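PDB 5YTI: flagellar hook associated protein type 3 FlgL, which probably serves as a structural component of the bacterial flagellum, as one of the hook-associated proteins of the flagellin family. Local coordinates for residues A97-K108 with N306-K317. Residues are numbered along the deposited sequence; the frame is centred on the assembly and turned at random.
Sequences AGNPSLSEEDRK and NLNKPYTSSVEK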
loop_
_atom_site.group_PDB
_atom_site.type_symbol
_atom_site.label_atom_id
_atom_site.label_comp_id
_atom_site.label_asym_id
_atom_site.label_seq_id
_atom_site.Cartn_x
_atom_site.Cartn_y
_atom_site.Cartn_z
ATOM N N ALA A 97 -23.678 4.888 6.378
ATOM C CA ALA A 97 -23.922 3.492 6.000
ATOM C C ALA A 97 -23.762 2.577 7.207
ATOM O O ALA A 97 -24.243 1.438 7.206
ATOM C CB ALA A 97 -22.985 3.066 4.889
ATOM N N GLY A 98 -23.081 3.083 8.229
ATOM C CA GLY A 98 -22.960 2.377 9.477
ATOM C C GLY A 98 -23.871 2.919 10.548
ATOM O O GLY A 98 -23.772 2.501 11.698
ATOM N N ASN A 99 -24.747 3.851 10.184
ATOM C CA ASN A 99 -25.736 4.353 11.129
ATOM C C ASN A 99 -27.029 3.548 10.974
ATOM O O ASN A 99 -27.580 3.416 9.873
ATOM C CB ASN A 99 -25.982 5.867 10.958
ATOM C CG ASN A 99 -26.907 6.462 12.048
ATOM O OD1 ASN A 99 -27.902 7.128 11.721
ATOM N ND2 ASN A 99 -26.569 6.245 13.337
ATOM N N PRO A 100 -27.507 2.993 12.085
ATOM C CA PRO A 100 -28.622 2.072 11.980
ATOM C C PRO A 100 -29.972 2.804 12.017
ATOM O O PRO A 100 -31.015 2.164 11.952
ATOM C CB PRO A 100 -28.424 1.146 13.194
ATOM C CG PRO A 100 -27.526 1.895 14.142
ATOM C CD PRO A 100 -27.118 3.196 13.492
ATOM N N SER A 101 -29.946 4.131 12.109
ATOM C CA SER A 101 -31.158 4.916 11.929
ATOM C C SER A 101 -31.725 4.724 10.516
ATOM O O SER A 101 -32.905 4.444 10.370
ATOM C CB SER A 101 -30.910 6.421 12.181
ATOM O OG SER A 101 -30.549 6.681 13.532
ATOM N N LEU A 102 -30.879 4.841 9.492
ATOM C CA LEU A 102 -31.329 5.072 8.102
ATOM C C LEU A 102 -32.257 4.021 7.502
ATOM O O LEU A 102 -32.022 2.829 7.669
ATOM C CB LEU A 102 -30.109 5.166 7.184
ATOM C CG LEU A 102 -29.466 6.538 7.007
ATOM C CD1 LEU A 102 -28.958 7.101 8.327
ATOM C CD2 LEU A 102 -28.345 6.408 5.988
ATOM N N SER A 103 -33.279 4.460 6.765
ATOM C CA SER A 103 -34.160 3.512 6.079
ATOM C C SER A 103 -33.415 2.874 4.911
ATOM O O SER A 103 -32.474 3.468 4.382
ATOM C CB SER A 103 -35.431 4.205 5.571
ATOM O OG SER A 103 -35.115 5.304 4.745
ATOM N N GLU A 104 -33.832 1.672 4.520
ATOM C CA GLU A 104 -33.374 1.058 3.287
ATOM C C GLU A 104 -33.423 2.053 2.110
ATOM O O GLU A 104 -32.539 2.041 1.253
ATOM C CB GLU A 104 -34.231 -0.161 2.949
ATOM C CG GLU A 104 -33.673 -1.487 3.439
ATOM C CD GLU A 104 -33.922 -2.626 2.453
ATOM O OE1 GLU A 104 -34.333 -2.329 1.306
ATOM O OE2 GLU A 104 -33.695 -3.811 2.808
ATOM N N GLU A 105 -34.455 2.902 2.075
ATOM C CA GLU A 105 -34.637 3.892 1.005
ATOM C C GLU A 105 -33.547 4.949 1.036
ATOM O O GLU A 105 -33.047 5.376 -0.007
ATOM C CB GLU A 105 -36.002 4.581 1.144
ATOM C CG GLU A 105 -36.444 5.414 -0.056
ATOM C CD GLU A 105 -37.694 6.251 0.237
ATOM O OE1 GLU A 105 -38.768 5.935 -0.339
ATOM O OE2 GLU A 105 -37.612 7.223 1.044
ATOM N N ASP A 106 -33.205 5.400 2.236
ATOM C CA ASP A 106 -32.159 6.394 2.385
ATOM C C ASP A 106 -30.848 5.829 1.797
ATOM O O ASP A 106 -30.125 6.516 1.067
ATOM C CB ASP A 106 -31.977 6.750 3.872
ATOM C CG ASP A 106 -33.069 7.683 4.417
ATOM O OD1 ASP A 106 -33.231 8.807 3.874
ATOM O OD2 ASP A 106 -33.730 7.301 5.429
ATOM N N ARG A 107 -30.572 4.565 2.114
ATOM C CA ARG A 107 -29.293 3.939 1.797
ATOM C C ARG A 107 -29.220 3.658 0.325
ATOM O O ARG A 107 -28.193 3.883 -0.283
ATOM C CB ARG A 107 -29.078 2.646 2.606
ATOM C CG ARG A 107 -28.880 2.885 4.104
ATOM C CD ARG A 107 -28.928 1.625 4.979
ATOM N NE ARG A 107 -27.606 1.200 5.429
ATOM C CZ ARG A 107 -26.904 0.239 4.841
ATOM N NH1 ARG A 107 -25.695 -0.091 5.293
ATOM N NH2 ARG A 107 -27.408 -0.406 3.792
ATOM N N LYS A 108 -30.308 3.188 -0.267
ATOM C CA LYS A 108 -30.266 2.850 -1.685
ATOM C C LYS A 108 -30.112 4.130 -2.466
ATOM O O LYS A 108 -29.727 4.098 -3.631
ATOM C CB LYS A 108 -31.475 1.990 -2.176
ATOM C CG LYS A 108 -32.869 2.650 -2.231
ATOM C CD LYS A 108 -33.828 2.077 -3.308
ATOM C CE LYS A 108 -34.066 3.062 -4.472
ATOM N NZ LYS A 108 -34.869 2.542 -5.623
ATOM N N ASN A 306 -22.567 -2.624 -0.655
ATOM C CA ASN A 306 -22.956 -2.712 0.754
ATOM C C ASN A 306 -24.193 -1.873 1.095
ATOM O O ASN A 306 -25.074 -2.278 1.839
ATOM C CB ASN A 306 -21.801 -2.219 1.609
ATOM C CG ASN A 306 -21.656 -3.001 2.886
ATOM O OD1 ASN A 306 -21.485 -4.204 2.846
ATOM N ND2 ASN A 306 -21.699 -2.317 4.025
ATOM N N LEU A 307 -24.254 -0.671 0.561
ATOM C CA LEU A 307 -25.421 0.150 0.774
ATOM C C LEU A 307 -26.689 -0.495 0.236
ATOM O O LEU A 307 -27.775 -0.128 0.653
ATOM C CB LEU A 307 -25.210 1.504 0.112
ATOM C CG LEU A 307 -24.199 2.307 0.892
ATOM C CD1 LEU A 307 -23.854 3.576 0.144
ATOM C CD2 LEU A 307 -24.801 2.581 2.264
ATOM N N ASN A 308 -26.533 -1.428 -0.704
ATOM C CA ASN A 308 -27.648 -2.151 -1.337
ATOM C C ASN A 308 -28.005 -3.485 -0.670
ATOM O O ASN A 308 -28.948 -4.129 -1.073
ATOM C CB ASN A 308 -27.337 -2.416 -2.823
ATOM C CG ASN A 308 -27.487 -1.177 -3.686
ATOM O OD1 ASN A 308 -28.372 -0.333 -3.462
ATOM N ND2 ASN A 308 -26.622 -1.059 -4.686
ATOM N N LYS A 309 -27.264 -3.915 0.339
ATOM C CA LYS A 309 -27.586 -5.172 1.002
ATOM C C LYS A 309 -28.896 -5.002 1.745
ATOM O O LYS A 309 -29.257 -3.892 2.082
ATOM C CB LYS A 309 -26.507 -5.568 2.025
ATOM C CG LYS A 309 -25.134 -5.863 1.451
ATOM C CD LYS A 309 -25.104 -7.154 0.648
ATOM C CE LYS A 309 -24.357 -6.962 -0.673
ATOM N NZ LYS A 309 -24.434 -8.148 -1.569
ATOM N N PRO A 310 -29.600 -6.105 2.022
ATOM C CA PRO A 310 -30.706 -6.025 2.974
ATOM C C PRO A 310 -30.270 -5.396 4.296
ATOM O O PRO A 310 -29.296 -5.840 4.881
ATOM C CB PRO A 310 -31.093 -7.501 3.191
ATOM C CG PRO A 310 -30.623 -8.228 1.976
ATOM C CD PRO A 310 -29.447 -7.455 1.435
ATOM N N TYR A 311 -31.004 -4.384 4.744
ATOM C CA TYR A 311 -30.735 -3.666 6.002
ATOM C C TYR A 311 -32.093 -3.350 6.668
ATOM O O TYR A 311 -32.491 -2.170 6.764
ATOM C CB TYR A 311 -29.940 -2.356 5.717
ATOM C CG TYR A 311 -29.182 -1.662 6.886
ATOM C CD1 TYR A 311 -27.869 -2.019 7.216
ATOM C CD2 TYR A 311 -29.754 -0.613 7.602
ATOM C CE1 TYR A 311 -27.173 -1.388 8.240
ATOM C CE2 TYR A 311 -29.059 0.019 8.627
ATOM C CZ TYR A 311 -27.772 -0.371 8.937
ATOM O OH TYR A 311 -27.087 0.257 9.942
ATOM N N THR A 312 -32.815 -4.399 7.086
ATOM C CA THR A 312 -34.077 -4.253 7.857
ATOM C C THR A 312 -34.024 -5.007 9.211
ATOM O O THR A 312 -34.286 -4.430 10.259
ATOM C CB THR A 312 -35.316 -4.681 7.023
ATOM O OG1 THR A 312 -34.972 -5.792 6.186
ATOM C CG2 THR A 312 -35.830 -3.515 6.129
ATOM N N SER A 313 -33.641 -6.276 9.184
ATOM C CA SER A 313 -33.539 -7.072 10.397
ATOM C C SER A 313 -32.138 -6.963 11.018
ATOM O O SER A 313 -31.145 -6.984 10.288
ATOM C CB SER A 313 -33.873 -8.552 10.086
ATOM O OG SER A 313 -32.715 -9.352 9.857
ATOM N N SER A 314 -32.079 -6.869 12.356
ATOM C CA SER A 314 -30.828 -6.914 13.154
ATOM C C SER A 314 -29.743 -7.851 12.666
ATOM O O SER A 314 -28.560 -7.601 12.899
ATOM C CB SER A 314 -31.135 -7.350 14.579
ATOM O OG SER A 314 -31.670 -6.278 15.311
ATOM N N VAL A 315 -30.146 -8.951 12.036
ATOM C CA VAL A 315 -29.189 -9.964 11.564
ATOM C C VAL A 315 -28.554 -9.537 10.236
ATOM O O VAL A 315 -27.371 -9.746 10.010
ATOM C CB VAL A 315 -29.843 -11.361 11.399
ATOM C CG1 VAL A 315 -28.782 -12.433 11.584
ATOM C CG2 VAL A 315 -31.019 -11.562 12.373
ATOM N N GLU A 316 -29.356 -8.946 9.360
ATOM C CA GLU A 316 -28.852 -8.351 8.131
ATOM C C GLU A 316 -27.943 -7.135 8.447
ATOM O O GLU A 316 -26.917 -6.944 7.800
ATOM C CB GLU A 316 -30.023 -7.918 7.228
ATOM C CG GLU A 316 -30.992 -9.027 6.799
ATOM C CD GLU A 316 -32.394 -8.490 6.490
ATOM O OE1 GLU A 316 -32.769 -7.440 7.055
ATOM O OE2 GLU A 316 -33.134 -9.115 5.694
ATOM N N LYS A 317 -28.313 -6.334 9.448
ATOM C CA LYS A 317 -27.542 -5.139 9.844
ATOM C C LYS A 317 -26.173 -5.388 10.474
ATOM O O LYS A 317 -25.398 -4.462 10.652
ATOM C CB LYS A 317 -28.342 -4.293 10.838
ATOM C CG LYS A 317 -29.565 -3.619 10.247
ATOM C CD LYS A 317 -30.186 -2.621 11.210
ATOM C CE LYS A 317 -31.475 -2.069 10.628
ATOM N NZ LYS A 317 -31.698 -0.657 11.026
#
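The guanidinium of Arg107 lies flat over the Tyr311 ring, the two planes differing by only 4°. Its CZ sits over the ring face, 3.7 Å from the centroid of the Tyr311 ring, which meets the geometry of a cation-pi stack. CD rests over the same face as a CH-pi donor, while CD2 of Leu307 covers the other face of the guanidinium. A turn at chi3 (105°) swings the head group across the ring, and its rotation is fixed at the edge, where Arg107 NH1 donates to Ala97 O at 2.8 Å, nearly in the guanidinium plane and on a carbonyl lone pair. That oxygen also accepts from Asn324 of helix 316-374. At one end of the long helical bundle, the connection between helices 49-96 and 104-125 thus packs against the one between helices 296-307 and 316-374. Ser103 and Asp106 form a capping box at the start of helix 104-125; Ser313 and Glu316 form another, with a weak Glu316 N to Ser313 OG bond, before helix 316-374. On the far face of the tyrosine ring lies CG of Lys317, and the tyrosine OH reaches Pro100 CA at the ring edge. Glu104 OE2 accepts a weak but straight bond from Tyr311 N, 3.4 Å long at 170°.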